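Local coordinates for muramoyltetrapeptide carboxypeptidase (Oxalobacter formigenes OXCC13, PDB 6UUK), which probably acts as a serine-type LD-carboxypeptidase of the S66 family, trimming the tetrapeptide stems of cell-wall muropeptides, at residues I59-Y64 with V120-G125; G145-G150 with V167-P172; Q107-A112 with A139-S144. All blocks are in the same frame, centred on the assembly; numbering follows the deposited sequence.

Interaction 1 (I59-Y64 with V120-G125)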
loop_
_atom_site.group_PDB
_atom_site.type_symbol
_atom_site.label_atom_id
_atom_site.label_comp_id
_atom_site.label_asym_id
_atom_site.label_seq_id
_atom_site.Cartn_x
_atom_site.Cartn_y
_atom_site.Cartn_z
ATOM N N ILE B 59 16.646 -18.354 -8.262
ATOM C CA ILE B 59 17.026 -16.950 -8.316
ATOM C C ILE B 59 16.562 -16.271 -7.037
ATOM O O ILE B 59 15.542 -16.643 -6.447
ATOM C CB ILE B 59 16.437 -16.246 -9.563
ATOM C CG1 ILE B 59 16.855 -16.980 -10.837
ATOM C CG2 ILE B 59 16.884 -14.795 -9.638
ATOM C CD1 ILE B 59 16.493 -16.246 -12.107
ATOM N N ALA B 60 17.331 -15.273 -6.595
ATOM C CA ALA B 60 17.018 -14.484 -5.408
ATOM C C ALA B 60 16.634 -13.070 -5.825
ATOM O O ALA B 60 17.491 -12.174 -5.866
ATOM C CB ALA B 60 18.207 -14.462 -4.444
ATOM N N PRO B 61 15.361 -12.812 -6.143
ATOM C CA PRO B 61 14.970 -11.452 -6.545
ATOM C C PRO B 61 14.835 -10.483 -5.384
ATOM O O PRO B 61 14.889 -9.266 -5.611
ATOM C CB PRO B 61 13.619 -11.670 -7.237
ATOM C CG PRO B 61 13.056 -12.868 -6.550
ATOM C CD PRO B 61 14.230 -13.755 -6.207
ATOM N N GLY B 62 14.673 -10.976 -4.158
ATOM C CA GLY B 62 14.534 -10.110 -3.004
ATOM C C GLY B 62 15.601 -10.333 -1.951
ATOM O O GLY B 62 16.758 -9.945 -2.137
ATOM N N GLY B 63 15.221 -10.959 -0.838
ATOM C CA GLY B 63 16.136 -11.187 0.258
ATOM C C GLY B 63 16.994 -12.424 0.063
ATOM O O GLY B 63 16.914 -13.133 -0.940
ATOM N N TYR B 64 17.836 -12.679 1.060
ATOM C CA TYR B 64 18.751 -13.809 1.050
ATOM C C TYR B 64 18.245 -14.917 1.965
ATOM O O TYR B 64 17.380 -14.710 2.819
ATOM C CB TYR B 64 20.162 -13.380 1.473
ATOM C CG TYR B 64 20.232 -12.698 2.822
ATOM C CD1 TYR B 64 20.364 -13.436 3.993
ATOM C CD2 TYR B 64 20.178 -11.315 2.925
ATOM C CE1 TYR B 64 20.429 -12.815 5.226
ATOM C CE2 TYR B 64 20.242 -10.685 4.154
ATOM C CZ TYR B 64 20.369 -11.440 5.300
ATOM O OH TYR B 64 20.435 -10.817 6.525
ATOM N N VAL B 120 11.771 -21.444 -13.390
ATOM C CA VAL B 120 12.551 -20.462 -12.645
ATOM C C VAL B 120 11.802 -20.148 -11.358
ATOM O O VAL B 120 10.683 -19.621 -11.398
ATOM C CB VAL B 120 12.798 -19.186 -13.464
ATOM C CG1 VAL B 120 13.484 -18.139 -12.607
ATOM C CG2 VAL B 120 13.629 -19.500 -14.698
ATOM N N ILE B 121 12.415 -20.468 -10.222
ATOM C CA ILE B 121 11.799 -20.296 -8.912
ATOM C C ILE B 121 12.529 -19.191 -8.162
ATOM O O ILE B 121 13.756 -19.060 -8.264
ATOM C CB ILE B 121 11.800 -21.616 -8.113
ATOM C CG1 ILE B 121 11.079 -21.442 -6.774
ATOM C CG2 ILE B 121 13.221 -22.129 -7.909
ATOM C CD1 ILE B 121 10.848 -22.738 -6.031
ATOM N N ALA B 122 11.772 -18.389 -7.421
ATOM C CA ALA B 122 12.333 -17.309 -6.625
ATOM C C ALA B 122 12.746 -17.818 -5.250
ATOM O O ALA B 122 12.169 -18.770 -4.718
ATOM C CB ALA B 122 11.327 -16.167 -6.477
ATOM N N LEU B 123 13.760 -17.169 -4.677
ATOM C CA LEU B 123 14.251 -17.563 -3.357
ATOM C C LEU B 123 13.302 -17.084 -2.261
ATOM O O LEU B 123 12.622 -17.887 -1.615
ATOM C CB LEU B 123 15.665 -17.018 -3.137
ATOM C CG LEU B 123 16.381 -17.492 -1.871
ATOM C CD1 LEU B 123 16.662 -18.986 -1.941
ATOM C CD2 LEU B 123 17.666 -16.711 -1.645
ATOM N N ARG B 124 13.248 -15.775 -2.039
ATOM C CA ARG B 124 12.371 -15.178 -1.044
ATOM C C ARG B 124 11.442 -14.166 -1.699
ATOM O O ARG B 124 11.575 -13.828 -2.879
ATOM C CB ARG B 124 13.174 -14.503 0.076
ATOM C CG ARG B 124 13.560 -15.435 1.206
ATOM C CD ARG B 124 13.806 -14.667 2.493
ATOM N NE ARG B 124 13.925 -15.560 3.642
ATOM C CZ ARG B 124 12.889 -16.078 4.294
ATOM N NH1 ARG B 124 11.651 -15.795 3.911
ATOM N NH2 ARG B 124 13.089 -16.881 5.330
ATOM N N GLY B 125 10.490 -13.683 -0.906
ATOM C CA GLY B 125 9.554 -12.673 -1.357
ATOM C C GLY B 125 9.342 -11.589 -0.322
ATOM O O GLY B 125 8.205 -11.188 -0.053
#
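Ile59 and Ala122 face each other as a parallel beta bridge where strands 55-59 and 119-122 are about to leave their sheet. The amide of Ile59 gives the carbonyl of Ile121 a bond running nearly along the C=O axis, N to O 3.0 Å and 163° at the hydrogen. The return bond of the same bridge, Leu123 N to Ile59 O, is bent and weak, and the strand pairing ends there.

The close packing is apolar and gathers around this bridge. The first torsion of Ile59 (chi1 -56°) sets CG1 beside the backbone N, 4.0 Å from Val120 CG1. Ile59 CD1 comes nearer, 3.6 Å from Val120 CG1, the two branched chains crossing obliquely. Pro61 meets Ala122 CB through CG, at 3.7 Å, and through CD. Leu123 CD2 lies 3.6 Å from Ala60 CB and also meets Gly63 O.

Toward Arg124 the fit is looser and partly open to solvent. Its chain is extended from CG to NE, and Tyr64 O lies at the edge of the guanidinium, near its plane, 3.7 Å from Arg124 NE, without a hydrogen bond. The same carbonyl accepts a hydrogen bond from Tyr287 OH of the second subunit, whose ring stacks on Tyr64.

At the end of segment 120-125, Gly125 O is hydrogen-bonded to Ser152 OG, the predicted nucleophile. The chemistry therefore grades from a buried apolar strand end to a polar rim, where Arg124, its side chain about 7 Å from that of Ser152, could polarise the Tyr64 carbonyl.

Interaction 2 (G145-G150 with V167-P172)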
loop_
_atom_site.group_PDB
_atom_site.type_symbol
_atom_site.label_atom_id
_atom_site.label_comp_id
_atom_site.label_asym_id
_atom_site.label_seq_id
_atom_site.Cartn_x
_atom_site.Cartn_y
_atom_site.Cartn_z
ATOM N N GLY B 145 10.510 -18.222 -22.730
ATOM C CA GLY B 145 9.816 -19.483 -22.585
ATOM C C GLY B 145 9.972 -20.150 -21.239
ATOM O O GLY B 145 9.633 -21.333 -21.109
ATOM N N LYS B 146 10.473 -19.437 -20.234
ATOM C CA LYS B 146 10.660 -20.017 -18.914
ATOM C C LYS B 146 9.365 -19.959 -18.113
ATOM O O LYS B 146 8.497 -19.114 -18.350
ATOM C CB LYS B 146 11.774 -19.290 -18.160
ATOM C CG LYS B 146 13.090 -19.221 -18.917
ATOM C CD LYS B 146 13.569 -20.607 -19.318
ATOM C CE LYS B 146 14.853 -20.533 -20.130
ATOM N NZ LYS B 146 15.295 -21.876 -20.593
ATOM N N LEU B 147 9.242 -20.874 -17.156
ATOM C CA LEU B 147 8.060 -20.972 -16.300
ATOM C C LEU B 147 8.430 -20.406 -14.933
ATOM O O LEU B 147 8.970 -21.103 -14.074
ATOM C CB LEU B 147 7.573 -22.415 -16.207
ATOM C CG LEU B 147 6.586 -22.914 -17.269
ATOM C CD1 LEU B 147 7.131 -22.750 -18.682
ATOM C CD2 LEU B 147 6.214 -24.365 -17.005
ATOM N N PHE B 148 8.134 -19.123 -14.737
ATOM C CA PHE B 148 8.465 -18.444 -13.492
ATOM C C PHE B 148 7.414 -18.746 -12.430
ATOM O O PHE B 148 6.210 -18.646 -12.688
ATOM C CB PHE B 148 8.567 -16.936 -13.718
ATOM C CG PHE B 148 9.670 -16.536 -14.658
ATOM C CD1 PHE B 148 10.922 -16.201 -14.174
ATOM C CD2 PHE B 148 9.452 -16.495 -16.026
ATOM C CE1 PHE B 148 11.939 -15.833 -15.036
ATOM C CE2 PHE B 148 10.465 -16.128 -16.893
ATOM C CZ PHE B 148 11.710 -15.796 -16.397
ATOM N N VAL B 149 7.871 -19.118 -11.236
ATOM C CA VAL B 149 6.990 -19.398 -10.110
ATOM C C VAL B 149 7.429 -18.558 -8.921
ATOM O O VAL B 149 8.592 -18.154 -8.814
ATOM C CB VAL B 149 6.972 -20.900 -9.741
ATOM C CG1 VAL B 149 6.549 -21.741 -10.937
ATOM C CG2 VAL B 149 8.327 -21.343 -9.232
ATOM N N GLY B 150 6.490 -18.292 -8.029
ATOM C CA GLY B 150 6.770 -17.498 -6.849
ATOM C C GLY B 150 5.511 -16.816 -6.352
ATOM O O GLY B 150 4.446 -16.904 -6.956
ATOM N N VAL B 167 2.751 -15.876 -19.262
ATOM C CA VAL B 167 2.026 -16.608 -18.231
ATOM C C VAL B 167 3.016 -17.059 -17.166
ATOM O O VAL B 167 3.980 -17.772 -17.463
ATOM C CB VAL B 167 1.271 -17.807 -18.822
ATOM C CG1 VAL B 167 0.680 -18.660 -17.709
ATOM C CG2 VAL B 167 0.185 -17.334 -19.772
ATOM N N SER B 168 2.780 -16.640 -15.928
ATOM C CA SER B 168 3.569 -17.049 -14.777
ATOM C C SER B 168 2.706 -17.900 -13.852
ATOM O O SER B 168 1.509 -18.091 -14.080
ATOM C CB SER B 168 4.134 -15.827 -14.051
ATOM O OG SER B 168 3.105 -14.907 -13.731
ATOM N N PHE B 169 3.325 -18.411 -12.791
ATOM C CA PHE B 169 2.652 -19.299 -11.852
ATOM C C PHE B 169 2.813 -18.755 -10.442
ATOM O O PHE B 169 3.939 -18.594 -9.961
ATOM C CB PHE B 169 3.208 -20.723 -11.944
ATOM C CG PHE B 169 2.981 -21.376 -13.275
ATOM C CD1 PHE B 169 1.838 -22.123 -13.508
ATOM C CD2 PHE B 169 3.906 -21.240 -14.296
ATOM C CE1 PHE B 169 1.627 -22.726 -14.733
ATOM C CE2 PHE B 169 3.698 -21.838 -15.522
ATOM C CZ PHE B 169 2.557 -22.583 -15.741
ATOM N N SER B 170 1.693 -18.479 -9.782
ATOM C CA SER B 170 1.698 -18.026 -8.394
ATOM C C SER B 170 1.671 -19.266 -7.509
ATOM O O SER B 170 0.611 -19.850 -7.272
ATOM C CB SER B 170 0.514 -17.105 -8.122
ATOM O OG SER B 170 0.745 -16.300 -6.981
ATOM N N GLY B 171 2.841 -19.678 -7.028
ATOM C CA GLY B 171 2.955 -20.887 -6.251
ATOM C C GLY B 171 4.009 -20.811 -5.167
ATOM O O GLY B 171 4.193 -19.781 -4.511
ATOM N N PRO B 172 4.726 -21.910 -4.959
ATOM C CA PRO B 172 5.689 -21.979 -3.857
ATOM C C PRO B 172 7.019 -21.328 -4.217
ATOM O O PRO B 172 7.312 -21.025 -5.373
ATOM C CB PRO B 172 5.854 -23.485 -3.642
ATOM C CG PRO B 172 5.656 -24.060 -5.005
ATOM C CD PRO B 172 4.622 -23.190 -5.682
#
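Val149 and Phe169 form a parallel bridge, their CA atoms 4.7 Å apart, between strands whose axes diverge by only 20°. Phe169 is bonded to the residues before and after Val149: its N reaches Phe148 O at 2.9 Å, and its O receives Gly150 N at 3.2 Å, a more bent bond. Further on, Gly171 N is hydrogen-bonded to Gly150 O from above the carbonyl plane, 54° out of it, where segment 167-172 leaves its strand. Gly150 has a backbone conformation that a side chain would not tolerate, because its CB would collide with the carbonyl oxygen of Val149.

Among the side chains Phe169 does most of the touching. Phe169 CG stands beside its backbone N (chi1 -63°); farther out, ring atom CE2 lies 3.5 Å from Leu147 CG in an oblique approach. Val149 CG1 sits 3.6 Å from Phe169 CB, and Phe148 O lies at the ring edge.

The two strands are the ends of a right-handed beta-alpha-beta crossover through helix 155-163, as in Rossmann-like sheets. Helix 185-196 covers the face bearing Val149 and Phe169, through Phe191, Thr194 and Met195. Strand 119-122 continues the sheet beyond strand 147-150, while strand 323-325 adds an antiparallel edge next to strand 168-170.

Interaction 3 (Q107-A112 with A139-S144)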
loop_
_atom_site.group_PDB
_atom_site.type_symbol
_atom_site.label_atom_id
_atom_site.label_comp_id
_atom_site.label_asym_id
_atom_site.label_seq_id
_atom_site.Cartn_x
_atom_site.Cartn_y
_atom_site.Cartn_z
ATOM N N GLN B 107 21.339 -11.907 -12.798
ATOM C CA GLN B 107 21.077 -13.313 -12.522
ATOM C C GLN B 107 19.737 -13.776 -13.078
ATOM O O GLN B 107 19.552 -14.977 -13.298
ATOM C CB GLN B 107 21.134 -13.574 -11.016
ATOM C CG GLN B 107 22.508 -13.353 -10.400
ATOM C CD GLN B 107 22.499 -13.465 -8.888
ATOM O OE1 GLN B 107 21.490 -13.838 -8.287
ATOM N NE2 GLN B 107 23.625 -13.140 -8.264
ATOM N N ILE B 108 18.800 -12.855 -13.311
ATOM C CA ILE B 108 17.523 -13.235 -13.905
ATOM C C ILE B 108 17.644 -13.333 -15.421
ATOM O O ILE B 108 17.029 -14.202 -16.049
ATOM C CB ILE B 108 16.421 -12.245 -13.486
ATOM C CG1 ILE B 108 16.404 -12.077 -11.966
ATOM C CG2 ILE B 108 15.062 -12.725 -13.967
ATOM C CD1 ILE B 108 15.364 -11.096 -11.471
HETATM N N MSE B 109 18.436 -12.455 -16.028
HETATM C CA MSE B 109 18.642 -12.479 -17.472
HETATM C C MSE B 109 19.487 -13.679 -17.885
HETATM O O MSE B 109 19.358 -14.184 -19.000
HETATM C CB MSE B 109 19.310 -11.186 -17.944
HETATM C CG MSE B 109 18.535 -9.915 -17.630
HETATM SE SE MSE B 109 16.720 -9.910 -18.345
HETATM C CE MSE B 109 15.766 -10.421 -16.728
ATOM N N GLU B 110 20.354 -14.132 -16.979
ATOM C CA GLU B 110 21.246 -15.240 -17.297
ATOM C C GLU B 110 20.529 -16.582 -17.211
ATOM O O GLU B 110 20.734 -17.454 -18.063
ATOM C CB GLU B 110 22.460 -15.221 -16.367
ATOM C CG GLU B 110 23.672 -15.958 -16.914
ATOM C CD GLU B 110 24.859 -15.907 -15.972
ATOM O OE1 GLU B 110 24.846 -16.631 -14.955
ATOM O OE2 GLU B 110 25.802 -15.135 -16.244
ATOM N N ALA B 111 19.685 -16.766 -16.192
ATOM C CA ALA B 111 18.957 -18.023 -16.056
ATOM C C ALA B 111 17.906 -18.184 -17.147
ATOM O O ALA B 111 17.603 -19.313 -17.551
ATOM C CB ALA B 111 18.306 -18.109 -14.676
ATOM N N ALA B 112 17.342 -17.077 -17.634
ATOM C CA ALA B 112 16.353 -17.141 -18.702
ATOM C C ALA B 112 16.969 -17.456 -20.058
ATOM O O ALA B 112 16.225 -17.637 -21.028
ATOM C CB ALA B 112 15.577 -15.825 -18.780
ATOM N N ALA B 139 10.242 -7.968 -22.199
ATOM C CA ALA B 139 10.038 -8.438 -23.563
ATOM C C ALA B 139 10.983 -9.586 -23.893
ATOM O O ALA B 139 10.614 -10.499 -24.641
ATOM C CB ALA B 139 10.226 -7.288 -24.552
ATOM N N LYS B 140 12.200 -9.555 -23.345
ATOM C CA LYS B 140 13.113 -10.682 -23.480
ATOM C C LYS B 140 12.670 -11.861 -22.624
ATOM O O LYS B 140 12.849 -13.019 -23.022
ATOM C CB LYS B 140 14.529 -10.248 -23.098
ATOM C CG LYS B 140 15.581 -11.344 -23.166
ATOM C CD LYS B 140 16.210 -11.430 -24.546
ATOM C CE LYS B 140 17.414 -12.357 -24.542
ATOM N NZ LYS B 140 18.129 -12.353 -25.849
ATOM N N LEU B 141 12.087 -11.589 -21.454
ATOM C CA LEU B 141 11.648 -12.664 -20.570
ATOM C C LEU B 141 10.413 -13.366 -21.117
ATOM O O LEU B 141 10.278 -14.589 -20.985
ATOM C CB LEU B 141 11.375 -12.111 -19.173
ATOM C CG LEU B 141 12.597 -11.655 -18.379
ATOM C CD1 LEU B 141 12.168 -10.911 -17.128
ATOM C CD2 LEU B 141 13.461 -12.854 -18.026
ATOM N N ALA B 142 9.496 -12.610 -21.728
ATOM C CA ALA B 142 8.299 -13.220 -22.293
ATOM C C ALA B 142 8.637 -14.156 -23.445
ATOM O O ALA B 142 7.928 -15.143 -23.671
ATOM C CB ALA B 142 7.325 -12.135 -22.757
ATOM N N LYS B 143 9.712 -13.869 -24.178
ATOM C CA LYS B 143 10.168 -14.731 -25.257
ATOM C C LYS B 143 11.106 -15.833 -24.783
ATOM O O LYS B 143 11.437 -16.724 -25.573
ATOM C CB LYS B 143 10.874 -13.903 -26.336
ATOM C CG LYS B 143 10.007 -12.831 -26.973
ATOM C CD LYS B 143 10.781 -12.069 -28.037
ATOM C CE LYS B 143 9.925 -10.997 -28.689
ATOM N NZ LYS B 143 10.675 -10.259 -29.742
ATOM N N SER B 144 11.540 -15.795 -23.521
ATOM C CA SER B 144 12.476 -16.800 -23.030
ATOM C C SER B 144 11.826 -18.172 -22.919
ATOM O O SER B 144 12.519 -19.193 -23.005
ATOM C CB SER B 144 13.041 -16.373 -21.675
ATOM O OG SER B 144 13.685 -15.114 -21.764
#
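Leu141 of helix 138-142 meets the selenomethionine Met109 and Ala112 of the other segment through its branch methyls. Apolar contact accounts for most of the meeting. The chain of Met109 is bent at chi2 and chi3 and crosses Leu141 at about a right angle, bringing its methyl against the fork of the leucine, nearly equidistant from both branches: Met109 CE is 3.6 Å from Leu141 CD2 and 3.7 Å from Leu141 CD1. Leu141 CD2 also touches Ala112 CB at 3.7 Å, so a single methyl bridges both residues. Ile108 CG2 stands farther off.

The second kind of contact is van der Waals packing at a polar residue. Ser144 has its CB 3.5 Å from Ala112 O and its OG 3.6 Å from Ala112 CB. No hydrogen bond joins the segments. Instead the hydroxyl, with OG anti to the carbonyl carbon (chi1 -58°), donates to Lys140 O at 2.6 Å, tilted 31° off the carbonyl plane. An alanine here would probably leave the Lys140 carbonyl without this donor and open a small gap beside the Ala112 methyl.

This is structural packing away from the annotated sites, joining the C-terminal ends of two helices that flank the sheet, with Phe157 and Leu161 of helix 155-163 against Leu141. Cohesion thus depends on shape and dispersion, with the Ser144 hydroxyl bonded within its own segment rather than across the contact.

From the N terminus, strand 55-59 runs into the loop 59-64, and interaction 1 closes the excursion through helices 67-79 and 101-111 when strand 119-122 arrives beside it. Interaction 3 starts inside that excursion, at 107-112, and ends beyond it at 139-144, so the two cross; Ile59 packs directly on Gln107, Ile108 and Ala111. Interaction 2 follows both in series, closing the beta-alpha-beta connection through helix 155-163. Val120 pairs with Leu147 and Val149, which joins interactions 1 and 2 in one sheet, and Phe148 touches Leu141, tying that sheet to the helices of interaction 3. All three fall in the part of the chain assigned to the LD-carboxypeptidase N-terminal family.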